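Local coordinates for protein acetyl-xylan esterase (Streptomyces lividans, PDB 2CC0) that removes ester-linked acetyl groups from acetylated xylan in a metal-ion-dependent reaction, contributing to the breakdown of plant cell walls, at residues Ser18-Ser21 and Leu22-Leu26; Leu48-Ala51 and Gln52-Gly56; Met77-Glu80 and Ile81-Gln85; Asp125-Ser128 and Gln129-Asn133; Asn133-Thr136 and Asp137-Val140. All blocks are in the same frame, centred on the assembly; numbering follows the deposited sequence. Where two conformers were deposited one is given.

Contact 1: residues Ser18-Ser21 and Leu22-Leu26; sequences STQS and LLNAL
Q20 starts with CG trans to its own main-chain nitrogen (chi1 -168°) and then bends at chi2 (65°), which folds its amide forward along the helix toward N24, one turn on. N24 sends CG trans to its carbonyl carbon, back toward Q20. This is the opening of helix 19-28, the helix of the beta-alpha-beta unit that runs from strand 5-12 to strand 34-37. Q20 NE2 gives a hydrogen bond to N24 OD1 at 3.1 Å. The two amide planes lie 30° apart, and the donor comes from above the N24 carbonyl plane, not along a lone pair. Two amides suit this outer face because each carries both a donor and an acceptor. An alanine in place of Q20 would remove the NE2 donor, and the N24 amide would probably be freer to turn. Beneath them the i to i+4 ladder is regular, with L23 N to T19 O at 2.8 Å and N24 N to Q20 O at 2.9 Å. T19 divides its branches: OG1 bonds to D156 and to the carbonyl of S16, while CG2 runs beside L23. L22 and L26 turn to F11 and I165, as leucines suited to the core. On the side facing helix 46-54, T19 CG2 rests 3.8 Å from L23 CD1.

Contact 2: residues Leu48-Ala51 and Gln52-Gly56; sequences LVRA and QVDAG
R50 and D54, one turn apart, make the electrostatic part of this contact near the end of helix 46-54. R50 NH2 reaches D54 OD1 at 3.2 Å, a salt bridge whose hydrogen bond is weak, with the guanidinium and carboxylate planes 73° apart. A water accepts from R50 NE at 3.1 Å and donates to D54 OD2, so both carboxylate oxygens are linked to the arginine. The stronger partner of R50 is the carbonyl of G92, which takes NH1. Van der Waals packing sets a methyl, V53 CG1, 3.9 Å above one guanidinium face of R50, offset toward its rim; bends at chi2 and chi3 turn the arginine along the helix toward V53 and D54. Among backbone bonds, D54 N to R50 O is firm at 2.8 Å, whereas Q52 N divides between L48 O and, weakly, V49 O. The helix closes in a Schellman motif at G56, where phi is 96°; a side chain would press on the preceding carbonyl oxygen, so glycine fits. The small A51 allows close approach of helix 19-28, meeting Q20 and L23. Q52 turns inward beside M35 and V59 and bonds to N37, while V53 also packs on V59, seating the helix against strands 34-37 and 58-61.

Contact 3: residues Met77-Glu80 and Ile81-Gln85; sequences MDSE and ISRTQ
Helix 74-90 of the polysaccharide deacetylase domain packs beside helix 108-116 and borders the loop that carries the zinc ligands H62 and H66, and this contact is two of its turns. On the side of that loop, E80 carries the link: its OE1 accepts from Y64 N and its OE2 bonds to T65 OG1, so a buried glutamate holds the chain between the two histidines. One turn on, T84 OG1 donates to E80 O at 2.9 Å, nearly in line with the carbonyl. Its chi1 of -58° sets the hydroxyl beside the main-chain nitrogen, facing back along the helix, and the backbone bond from T84 N to the same oxygen is weak at 3.4 Å. A valine in place of T84 would keep the branched shape but would probably leave E80 O with little more than that weak bond. I81, apolar and buried, packs on L110 and V113 of helix 108-116, while D78 forms a salt bridge from OD2 to K116 and a hydrogen bond from OD1 to Y117. The main chain of D78 is held as firmly within the helix, S82 N donating to D78 O at 2.8 Å.

Contact 4: residues Asp125-Ser128 and Gln129-Asn133; sequences DVDS and QDWNN
The carboxylate of D127 lies against the edge of the W131 indole, the two planes only 11° apart. W131 NE1 divides its proton between the syn lone pairs, at 3.2 Å from D127 OD1 and 3.2 Å from D127 OD2, with both oxygens close to the ring plane. From one face of the carboxylate come two more donors: Q129 N at 2.8 Å from D127 OD1, and Q129 NE2 at 3.0 Å from D127 OD2. Each oxygen is gripped twice, which fixes the group's rotation. An aspartate is short and has two oxygens, so with CG trans to the main-chain nitrogen (chi1 174°) it meets the indole N-H and both Q129 donors at once. The bond to Q129 N makes an Asx turn; the next residue repeats the pattern as an ST turn, D130 N donating to S128 OG at 3.1 Å. S128 OG also bonds to the carbonyl of L153, and D130 OD2 to T161 and H155 N, tying the loop to strand 151-155 and helix 159-174. N132 closes the group, its CB over the centre of the indole and its ND2 bonded to Q129 OE1. W131 also meets the ring of H155, and its side chain lies about 8 Å from the zinc ion. The sequence is consistent with the Asp-x-x-Asp-Trp motif of family 4 carbohydrate esterases, whose tryptophan lines one side of the active-site groove.

Contact 5: residues Asn133-Thr136 and Asp137-Val140; sequences NAST and DAIV
S135 OG accepts from A138 N at 2.9 Å, the capping bond that begins helix 136-144. S135 is the N-cap: its chi1 of 65° tucks the hydroxyl between main-chain nitrogen and carbonyl carbon, over the first turn, where amide hydrogens have no preceding carbonyl to bind. Serine suits the position, being short enough for its hydroxyl to reach the amide of A138. The side chain of A138 is a methyl and cannot return a bond to S135 N, so the cap is one-sided and not a capping box; A138 CB instead lies 3.3 Å from S135 OG. The regular ladder starts at once, with I139 N on S135 O at 3.0 Å and V140 N on T136 O at 3.0 Å. Across the cap, A134 CB touches I139 CG1 at 4.0 Å, the pairing of N' with N4 known as a hydrophobic staple, and A138 CB at the same distance. D137, in the first turn, is a residue that the partial positive charge of a helix start would probably favour, and it also forms a salt bridge with R167. The helix leans on helix 159-174 through I139, against N160 and T161, and V140, against R167 and T171, while N160 ND2 bonds to A134 O and I139 reaches D130 in the loop after strand 126-127.

All five contacts are local and partly buried. Contacts 1, 2 and 3 each lie along a helix, contact 4 is the end of strand 126-127 and the loop after it, and contact 5 starts a helix. Contacts 1 and 2 belong to helices that touch, L23 CD1 lying 3.5 Å from A51 C; each has a polar pair toward its outer side, amides or a salt bridge, while L22, L23 and Q52 are buried. Contact 3, about 33 Å between centres from contact 5, instead buries its polar E80 and T84. Contacts 4 and 5 share N133; W131 is exposed near the zinc ion and S128 and D130 buried, whereas contact 5, farther from the chain's centre, buries I139 and V140 and exposes D137.

Contact 1: residues Ser18-Ser21 and Leu22-Leu26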
loop_
_atom_site.group_PDB
_atom_site.type_symbol
_atom_site.label_atom_id
_atom_site.label_comp_id
_atom_site.label_asym_id
_atom_site.label_seq_id
_atom_site.Cartn_x
_atom_site.Cartn_y
_atom_site.Cartn_z
ATOM N N SER A 18 -9.564 5.945 -27.108
ATOM C CA SER A 18 -8.730 4.745 -27.067
ATOM C C SER A 18 -9.328 3.645 -26.198
ATOM O O SER A 18 -8.879 2.493 -26.242
ATOM C CB SER A 18 -7.335 5.079 -26.513
ATOM O OG SER A 18 -6.760 6.178 -27.192
ATOM N N THR A 19 -10.324 4.001 -25.396
ATOM C CA THR A 19 -10.814 3.090 -24.359
ATOM C C THR A 19 -11.427 1.808 -24.896
ATOM O O THR A 19 -11.075 0.713 -24.420
ATOM C CB THR A 19 -11.810 3.811 -23.448
ATOM O OG1 THR A 19 -11.144 4.951 -22.881
ATOM C CG2 THR A 19 -12.338 2.873 -22.321
ATOM N N GLN A 20 -12.345 1.914 -25.864
ATOM C CA GLN A 20 -12.990 0.676 -26.326
ATOM C C GLN A 20 -11.983 -0.350 -26.879
ATOM O O GLN A 20 -12.098 -1.549 -26.589
ATOM C CB GLN A 20 -14.106 0.936 -27.342
ATOM C CG GLN A 20 -14.971 -0.311 -27.590
ATOM C CD GLN A 20 -15.780 -0.760 -26.350
ATOM O OE1 GLN A 20 -16.732 -0.092 -25.953
ATOM N NE2 GLN A 20 -15.400 -1.898 -25.748
ATOM N N SER A 21 -10.998 0.108 -27.664
ATOM C CA SER A 21 -9.963 -0.787 -28.197
ATOM C C SER A 21 -9.178 -1.471 -27.076
ATOM O O SER A 21 -8.931 -2.669 -27.134
ATOM C CB SER A 21 -9.001 -0.021 -29.106
ATOM O OG SER A 21 -9.679 0.388 -30.292
ATOM N N LEU A 22 -8.832 -0.697 -26.042
ATOM C CA LEU A 22 -8.147 -1.242 -24.882
ATOM C C LEU A 22 -9.008 -2.282 -24.162
ATOM O O LEU A 22 -8.528 -3.359 -23.815
ATOM C CB LEU A 22 -7.772 -0.105 -23.916
ATOM C CG LEU A 22 -6.991 -0.461 -22.633
ATOM C CD1 LEU A 22 -5.671 -1.177 -22.952
ATOM C CD2 LEU A 22 -6.738 0.812 -21.807
ATOM N N LEU A 23 -10.282 -1.954 -23.948
ATOM C CA LEU A 23 -11.168 -2.884 -23.248
ATOM C C LEU A 23 -11.305 -4.189 -24.030
ATOM O O LEU A 23 -11.276 -5.277 -23.445
ATOM C CB LEU A 23 -12.553 -2.255 -23.041
ATOM C CG LEU A 23 -12.635 -1.043 -22.124
ATOM C CD1 LEU A 23 -14.096 -0.530 -22.116
ATOM C CD2 LEU A 23 -12.183 -1.381 -20.697
ATOM N N ASN A 24 -11.449 -4.066 -25.349
ATOM C CA ASN A 24 -11.564 -5.253 -26.210
ATOM C C ASN A 24 -10.315 -6.132 -26.114
ATOM O O ASN A 24 -10.420 -7.340 -25.990
ATOM C CB ASN A 24 -11.831 -4.842 -27.654
ATOM C CG ASN A 24 -13.236 -4.297 -27.860
ATOM O OD1 ASN A 24 -14.117 -4.422 -26.989
ATOM N ND2 ASN A 24 -13.450 -3.672 -29.012
ATOM N N ALA A 25 -9.140 -5.509 -26.142
ATOM C CA ALA A 25 -7.884 -6.237 -25.978
ATOM C C ALA A 25 -7.793 -6.933 -24.623
ATOM O O ALA A 25 -7.434 -8.106 -24.541
ATOM C CB ALA A 25 -6.688 -5.336 -26.209
ATOM N N LEU A 26 -8.109 -6.203 -23.555
ATOM C CA LEU A 26 -8.086 -6.808 -22.220
ATOM C C LEU A 26 -9.014 -8.024 -22.141
ATOM O O LEU A 26 -8.574 -9.102 -21.749
ATOM C CB LEU A 26 -8.446 -5.780 -21.136
ATOM C CG LEU A 26 -7.409 -4.657 -20.923
ATOM C CD1 LEU A 26 -8.099 -3.483 -20.213
ATOM C CD2 LEU A 26 -6.182 -5.174 -20.112
#

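Contact 2: residues Leu48-Ala51 and Gln52-Gly56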
loop_
_atom_site.group_PDB
_atom_site.type_symbol
_atom_site.label_atom_id
_atom_site.label_comp_id
_atom_site.label_asym_id
_atom_site.label_seq_id
_atom_site.Cartn_x
_atom_site.Cartn_y
_atom_site.Cartn_z
ATOM N N LEU A 48 -18.969 5.115 -22.288
ATOM C CA LEU A 48 -17.651 4.456 -22.162
ATOM C C LEU A 48 -17.352 4.064 -20.726
ATOM O O LEU A 48 -16.650 3.066 -20.487
ATOM C CB LEU A 48 -16.514 5.319 -22.720
ATOM C CG LEU A 48 -16.433 5.369 -24.237
ATOM C CD1 LEU A 48 -15.362 6.374 -24.674
ATOM C CD2 LEU A 48 -16.178 3.982 -24.841
ATOM N N VAL A 49 -17.887 4.816 -19.771
ATOM C CA VAL A 49 -17.768 4.396 -18.361
ATOM C C VAL A 49 -18.443 3.032 -18.178
ATOM O O VAL A 49 -17.861 2.096 -17.584
ATOM C CB VAL A 49 -18.377 5.405 -17.397
ATOM C CG1 VAL A 49 -18.320 4.885 -15.955
ATOM C CG2 VAL A 49 -17.652 6.772 -17.504
ATOM N N ARG A 50 -19.666 2.917 -18.695
ATOM C CA ARG A 50 -20.387 1.631 -18.682
ATOM C C ARG A 50 -19.639 0.539 -19.446
ATOM O O ARG A 50 -19.655 -0.629 -19.031
ATOM C CB ARG A 50 -21.789 1.778 -19.290
ATOM C CG ARG A 50 -22.820 2.300 -18.309
ATOM C CD ARG A 50 -22.982 1.417 -17.042
ATOM N NE ARG A 50 -23.260 -0.008 -17.269
ATOM C CZ ARG A 50 -23.511 -0.866 -16.281
ATOM N NH1 ARG A 50 -23.546 -0.433 -15.018
ATOM N NH2 ARG A 50 -23.748 -2.152 -16.538
ATOM N N ALA A 51 -18.988 0.908 -20.553
ATOM C CA ALA A 51 -18.268 -0.085 -21.363
ATOM C C ALA A 51 -17.152 -0.716 -20.523
ATOM O O ALA A 51 -16.897 -1.905 -20.612
ATOM C CB ALA A 51 -17.716 0.531 -22.648
ATOM N N GLN A 52 -16.547 0.090 -19.651
ATOM C CA GLN A 52 -15.503 -0.454 -18.762
ATOM C C GLN A 52 -16.086 -1.517 -17.839
ATOM O O GLN A 52 -15.511 -2.602 -17.661
ATOM C CB GLN A 52 -14.850 0.656 -17.943
ATOM C CG GLN A 52 -14.144 1.671 -18.813
ATOM C CD GLN A 52 -13.786 2.930 -18.041
ATOM O OE1 GLN A 52 -14.498 3.357 -17.095
ATOM N NE2 GLN A 52 -12.672 3.517 -18.414
ATOM N N VAL A 53 -17.233 -1.198 -17.252
ATOM C CA VAL A 53 -17.930 -2.151 -16.357
ATOM C C VAL A 53 -18.285 -3.429 -17.117
ATOM O O VAL A 53 -18.031 -4.565 -16.635
ATOM C CB VAL A 53 -19.183 -1.509 -15.722
ATOM C CG1 VAL A 53 -19.933 -2.520 -14.821
ATOM C CG2 VAL A 53 -18.789 -0.234 -14.933
ATOM N N ASP A 54 -18.871 -3.261 -18.301
ATOM C CA ASP A 54 -19.311 -4.415 -19.109
ATOM C C ASP A 54 -18.167 -5.284 -19.625
ATOM O O ASP A 54 -18.363 -6.473 -19.950
ATOM C CB ASP A 54 -20.163 -3.913 -20.273
ATOM C CG ASP A 54 -21.529 -3.391 -19.817
ATOM O OD1 ASP A 54 -21.968 -3.660 -18.665
ATOM O OD2 ASP A 54 -22.168 -2.699 -20.644
ATOM N N ALA A 55 -16.965 -4.701 -19.666
ATOM C CA ALA A 55 -15.753 -5.432 -20.043
ATOM C C ALA A 55 -15.136 -6.206 -18.877
ATOM O O ALA A 55 -14.202 -6.984 -19.080
ATOM C CB ALA A 55 -14.747 -4.477 -20.635
ATOM N N GLY A 56 -15.657 -5.979 -17.658
ATOM C CA GLY A 56 -15.168 -6.661 -16.457
ATOM C C GLY A 56 -14.153 -5.832 -15.692
ATOM O O GLY A 56 -13.424 -6.370 -14.860
HETATM O O HOH W 1 -24.103 -1.179 -20.031
#

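Contact 3: residues Met77-Glu80 and Ile81-Gln85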
loop_
_atom_site.group_PDB
_atom_site.type_symbol
_atom_site.label_atom_id
_atom_site.label_comp_id
_atom_site.label_asym_id
_atom_site.label_seq_id
_atom_site.Cartn_x
_atom_site.Cartn_y
_atom_site.Cartn_z
ATOM N N MET A 77 -9.849 20.569 -3.292
ATOM C CA MET A 77 -9.612 19.114 -3.356
ATOM C C MET A 77 -10.931 18.360 -3.201
ATOM O O MET A 77 -11.191 17.369 -3.898
ATOM C CB MET A 77 -8.661 18.652 -2.253
ATOM C CG MET A 77 -7.248 19.241 -2.237
ATOM S SD MET A 77 -6.418 18.465 -0.831
ATOM C CE MET A 77 -4.839 19.336 -0.762
ATOM N N ASP A 78 -11.761 18.834 -2.266
ATOM C CA ASP A 78 -13.067 18.247 -2.006
ATOM C C ASP A 78 -13.940 18.304 -3.271
ATOM O O ASP A 78 -14.526 17.306 -3.674
ATOM C CB ASP A 78 -13.716 18.967 -0.835
ATOM C CG ASP A 78 -14.907 18.209 -0.269
ATOM O OD1 ASP A 78 -15.867 17.977 -1.016
ATOM O OD2 ASP A 78 -14.879 17.852 0.936
ATOM N N SER A 79 -13.989 19.468 -3.917
ATOM C CA SER A 79 -14.719 19.607 -5.165
ATOM C C SER A 79 -14.242 18.633 -6.249
ATOM O O SER A 79 -15.049 17.983 -6.909
ATOM C CB SER A 79 -14.596 21.059 -5.668
ATOM O OG SER A 79 -15.283 21.226 -6.894
ATOM N N GLU A 80 -12.932 18.525 -6.423
ATOM C CA GLU A 80 -12.377 17.647 -7.442
ATOM C C GLU A 80 -12.763 16.188 -7.188
ATOM O O GLU A 80 -13.151 15.450 -8.103
ATOM C CB GLU A 80 -10.848 17.798 -7.446
ATOM C CG GLU A 80 -10.344 19.066 -8.145
ATOM C CD GLU A 80 -10.138 18.910 -9.650
ATOM O OE1 GLU A 80 -9.988 17.777 -10.139
ATOM O OE2 GLU A 80 -10.117 19.953 -10.349
ATOM N N ILE A 81 -12.639 15.758 -5.941
ATOM C CA ILE A 81 -12.949 14.366 -5.599
ATOM C C ILE A 81 -14.465 14.067 -5.651
ATOM O O ILE A 81 -14.914 13.076 -6.270
ATOM C CB ILE A 81 -12.311 13.996 -4.246
ATOM C CG1 ILE A 81 -10.808 13.732 -4.480
ATOM C CG2 ILE A 81 -12.964 12.754 -3.665
ATOM C CD1 ILE A 81 -9.984 13.565 -3.201
ATOM N N SER A 82 -15.256 14.942 -5.027
ATOM C CA SER A 82 -16.695 14.716 -4.976
ATOM C C SER A 82 -17.348 14.764 -6.366
ATOM O O SER A 82 -18.203 13.935 -6.673
ATOM C CB SER A 82 -17.366 15.691 -4.016
ATOM O OG SER A 82 -17.134 17.020 -4.412
ATOM N N ARG A 83 -16.941 15.702 -7.210
ATOM C CA ARG A 83 -17.511 15.790 -8.559
ATOM C C ARG A 83 -17.194 14.534 -9.361
ATOM O O ARG A 83 -17.984 14.095 -10.190
ATOM C CB ARG A 83 -17.017 17.040 -9.283
ATOM C CG ARG A 83 -17.682 18.322 -8.771
ATOM C CD ARG A 83 -16.671 19.451 -8.674
ATOM N NE ARG A 83 -16.301 19.959 -9.975
ATOM C CZ ARG A 83 -15.091 20.381 -10.327
ATOM N NH1 ARG A 83 -14.076 20.365 -9.475
ATOM N NH2 ARG A 83 -14.907 20.832 -11.559
ATOM N N THR A 84 -16.008 13.965 -9.114
ATOM C CA THR A 84 -15.647 12.734 -9.801
ATOM C C THR A 84 -16.464 11.512 -9.299
ATOM O O THR A 84 -16.856 10.656 -10.115
ATOM C CB THR A 84 -14.116 12.519 -9.723
ATOM O OG1 THR A 84 -13.469 13.659 -10.309
ATOM C CG2 THR A 84 -13.717 11.264 -10.492
ATOM N N GLN A 85 -16.708 11.430 -7.977
ATOM C CA GLN A 85 -17.590 10.387 -7.420
ATOM C C GLN A 85 -18.946 10.472 -8.126
ATOM O O GLN A 85 -19.467 9.478 -8.617
ATOM C CB GLN A 85 -17.795 10.567 -5.906
ATOM C CG GLN A 85 -16.541 10.314 -5.037
ATOM C CD GLN A 85 -16.038 8.871 -5.153
ATOM O OE1 GLN A 85 -15.232 8.552 -6.036
ATOM N NE2 GLN A 85 -16.565 7.981 -4.301
#

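Contact 4: residues Asp125-Ser128 and Gln129-Asn133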
loop_
_atom_site.group_PDB
_atom_site.type_symbol
_atom_site.label_atom_id
_atom_site.label_comp_id
_atom_site.label_asym_id
_atom_site.label_seq_id
_atom_site.Cartn_x
_atom_site.Cartn_y
_atom_site.Cartn_z
ATOM N N ASP A 125 3.280 0.252 -7.378
ATOM C CA ASP A 125 4.567 -0.390 -7.088
ATOM C C ASP A 125 5.532 -0.219 -8.272
ATOM O O ASP A 125 6.754 -0.083 -8.092
ATOM C CB ASP A 125 4.343 -1.882 -6.791
ATOM C CG ASP A 125 3.539 -2.076 -5.522
ATOM O OD1 ASP A 125 4.159 -1.920 -4.437
ATOM O OD2 ASP A 125 2.304 -2.325 -5.576
ATOM N N VAL A 126 4.986 -0.281 -9.485
ATOM C CA VAL A 126 5.790 -0.169 -10.695
ATOM C C VAL A 126 5.137 0.839 -11.619
ATOM O O VAL A 126 3.910 0.814 -11.797
ATOM C CB VAL A 126 5.843 -1.542 -11.398
ATOM C CG1 VAL A 126 6.503 -1.467 -12.798
ATOM C CG2 VAL A 126 6.527 -2.591 -10.511
ATOM N N ASP A 127 5.951 1.729 -12.192
ATOM C CA ASP A 127 5.477 2.691 -13.187
ATOM C C ASP A 127 5.923 2.134 -14.541
ATOM O O ASP A 127 7.126 1.993 -14.791
ATOM C CB ASP A 127 6.071 4.078 -12.909
ATOM C CG ASP A 127 5.737 5.117 -13.987
ATOM O OD1 ASP A 127 4.983 4.816 -14.928
ATOM O OD2 ASP A 127 6.257 6.256 -13.887
ATOM N N SER A 128 4.961 1.794 -15.400
ATOM C CA SER A 128 5.264 1.232 -16.712
ATOM C C SER A 128 5.976 2.241 -17.606
ATOM O O SER A 128 6.566 1.865 -18.627
ATOM C CB SER A 128 3.959 0.794 -17.399
ATOM O OG SER A 128 3.230 1.928 -17.872
ATOM N N GLN A 129 5.899 3.526 -17.239
ATOM C CA GLN A 129 6.433 4.635 -18.054
ATOM C C GLN A 129 5.774 4.759 -19.434
ATOM O O GLN A 129 6.330 5.411 -20.336
ATOM C CB GLN A 129 7.969 4.530 -18.211
ATOM C CG GLN A 129 8.674 4.769 -16.878
ATOM C CD GLN A 129 9.092 6.204 -16.738
ATOM O OE1 GLN A 129 9.936 6.687 -17.506
ATOM N NE2 GLN A 129 8.547 6.894 -15.750
ATOM N N ASP A 130 4.587 4.171 -19.598
ATOM C CA ASP A 130 3.906 4.218 -20.899
ATOM C C ASP A 130 3.545 5.656 -21.311
ATOM O O ASP A 130 3.419 5.958 -22.497
ATOM C CB ASP A 130 2.713 3.246 -20.951
ATOM C CG ASP A 130 1.600 3.593 -19.981
ATOM O OD1 ASP A 130 1.819 4.389 -19.021
ATOM O OD2 ASP A 130 0.487 3.024 -20.196
ATOM N N TRP A 131 3.421 6.530 -20.323
ATOM C CA TRP A 131 3.129 7.956 -20.523
ATOM C C TRP A 131 4.378 8.740 -20.957
ATOM O O TRP A 131 4.277 9.900 -21.381
ATOM C CB TRP A 131 2.602 8.547 -19.216
ATOM C CG TRP A 131 3.613 8.425 -18.103
ATOM C CD1 TRP A 131 3.820 7.342 -17.294
ATOM C CD2 TRP A 131 4.585 9.414 -17.713
ATOM N NE1 TRP A 131 4.847 7.601 -16.413
ATOM C CE2 TRP A 131 5.342 8.860 -16.657
ATOM C CE3 TRP A 131 4.885 10.720 -18.157
ATOM C CZ2 TRP A 131 6.381 9.571 -16.022
ATOM C CZ3 TRP A 131 5.915 11.429 -17.529
ATOM C CH2 TRP A 131 6.648 10.852 -16.470
ATOM N N ASN A 132 5.543 8.107 -20.801
ATOM C CA ASN A 132 6.851 8.736 -21.032
ATOM C C ASN A 132 7.604 8.026 -22.152
ATOM O O ASN A 132 8.839 7.876 -22.090
ATOM C CB ASN A 132 7.675 8.739 -19.721
ATOM C CG ASN A 132 8.887 9.698 -19.760
ATOM O OD1 ASN A 132 8.892 10.679 -20.494
ATOM N ND2 ASN A 132 9.902 9.412 -18.934
ATOM N N ASN A 133 6.853 7.605 -23.174
ATOM C CA ASN A 133 7.384 6.985 -24.397
ATOM C C ASN A 133 8.022 5.598 -24.261
ATOM O O ASN A 133 8.787 5.174 -25.126
ATOM C CB ASN A 133 8.321 7.949 -25.151
ATOM C CG ASN A 133 7.556 9.082 -25.837
ATOM O OD1 ASN A 133 7.628 10.245 -25.421
ATOM N ND2 ASN A 133 6.810 8.744 -26.877
#

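Contact 5: residues Asn133-Thr136 and Asp137-Val140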
loop_
_atom_site.group_PDB
_atom_site.type_symbol
_atom_site.label_atom_id
_atom_site.label_comp_id
_atom_site.label_asym_id
_atom_site.label_seq_id
_atom_site.Cartn_x
_atom_site.Cartn_y
_atom_site.Cartn_z
ATOM N N ASN A 133 6.853 7.605 -23.174
ATOM C CA ASN A 133 7.384 6.985 -24.397
ATOM C C ASN A 133 8.022 5.598 -24.261
ATOM O O ASN A 133 8.787 5.174 -25.126
ATOM C CB ASN A 133 8.321 7.949 -25.151
ATOM C CG ASN A 133 7.556 9.082 -25.837
ATOM O OD1 ASN A 133 7.628 10.245 -25.421
ATOM N ND2 ASN A 133 6.810 8.744 -26.877
ATOM N N ALA A 134 7.704 4.868 -23.198
ATOM C CA ALA A 134 8.219 3.510 -23.086
ATOM C C ALA A 134 7.789 2.670 -24.278
ATOM O O ALA A 134 6.666 2.788 -24.773
ATOM C CB ALA A 134 7.762 2.863 -21.794
ATOM N N SER A 135 8.699 1.835 -24.748
ATOM C CA SER A 135 8.404 0.888 -25.814
ATOM C C SER A 135 7.456 -0.179 -25.301
ATOM O O SER A 135 7.305 -0.361 -24.080
ATOM C CB SER A 135 9.699 0.233 -26.285
ATOM O OG SER A 135 10.253 -0.542 -25.240
ATOM N N THR A 136 6.805 -0.871 -26.229
ATOM C CA THR A 136 6.025 -2.062 -25.899
ATOM C C THR A 136 6.873 -3.047 -25.086
ATOM O O THR A 136 6.416 -3.575 -24.054
ATOM C CB THR A 136 5.449 -2.705 -27.173
ATOM O OG1 THR A 136 4.631 -1.731 -27.839
ATOM C CG2 THR A 136 4.610 -3.912 -26.824
ATOM N N ASP A 137 8.121 -3.269 -25.517
ATOM C CA ASP A 137 9.021 -4.137 -24.762
ATOM C C ASP A 137 9.204 -3.690 -23.326
ATOM O O ASP A 137 9.199 -4.524 -22.424
ATOM C CB ASP A 137 10.402 -4.175 -25.408
ATOM C CG ASP A 137 10.467 -5.067 -26.628
ATOM O OD1 ASP A 137 9.548 -5.873 -26.883
ATOM O OD2 ASP A 137 11.497 -4.976 -27.333
ATOM N N ALA A 138 9.414 -2.387 -23.130
ATOM C CA ALA A 138 9.686 -1.838 -21.808
ATOM C C ALA A 138 8.450 -1.990 -20.900
ATOM O O ALA A 138 8.575 -2.261 -19.703
ATOM C CB ALA A 138 10.139 -0.382 -21.905
ATOM N N ILE A 139 7.265 -1.831 -21.488
ATOM C CA ILE A 139 6.000 -1.951 -20.723
ATOM C C ILE A 139 5.824 -3.399 -20.257
ATOM O O ILE A 139 5.470 -3.649 -19.093
ATOM C CB ILE A 139 4.788 -1.465 -21.586
ATOM C CG1 ILE A 139 4.919 0.035 -21.895
ATOM C CG2 ILE A 139 3.420 -1.792 -20.922
ATOM C CD1 ILE A 139 4.012 0.516 -23.057
ATOM N N VAL A 140 6.035 -4.356 -21.167
ATOM C CA VAL A 140 5.946 -5.771 -20.826
ATOM C C VAL A 140 6.962 -6.129 -19.735
ATOM O O VAL A 140 6.629 -6.865 -18.796
ATOM C CB VAL A 140 6.132 -6.685 -22.074
ATOM C CG1 VAL A 140 6.109 -8.166 -21.668
ATOM C CG2 VAL A 140 5.003 -6.389 -23.113
#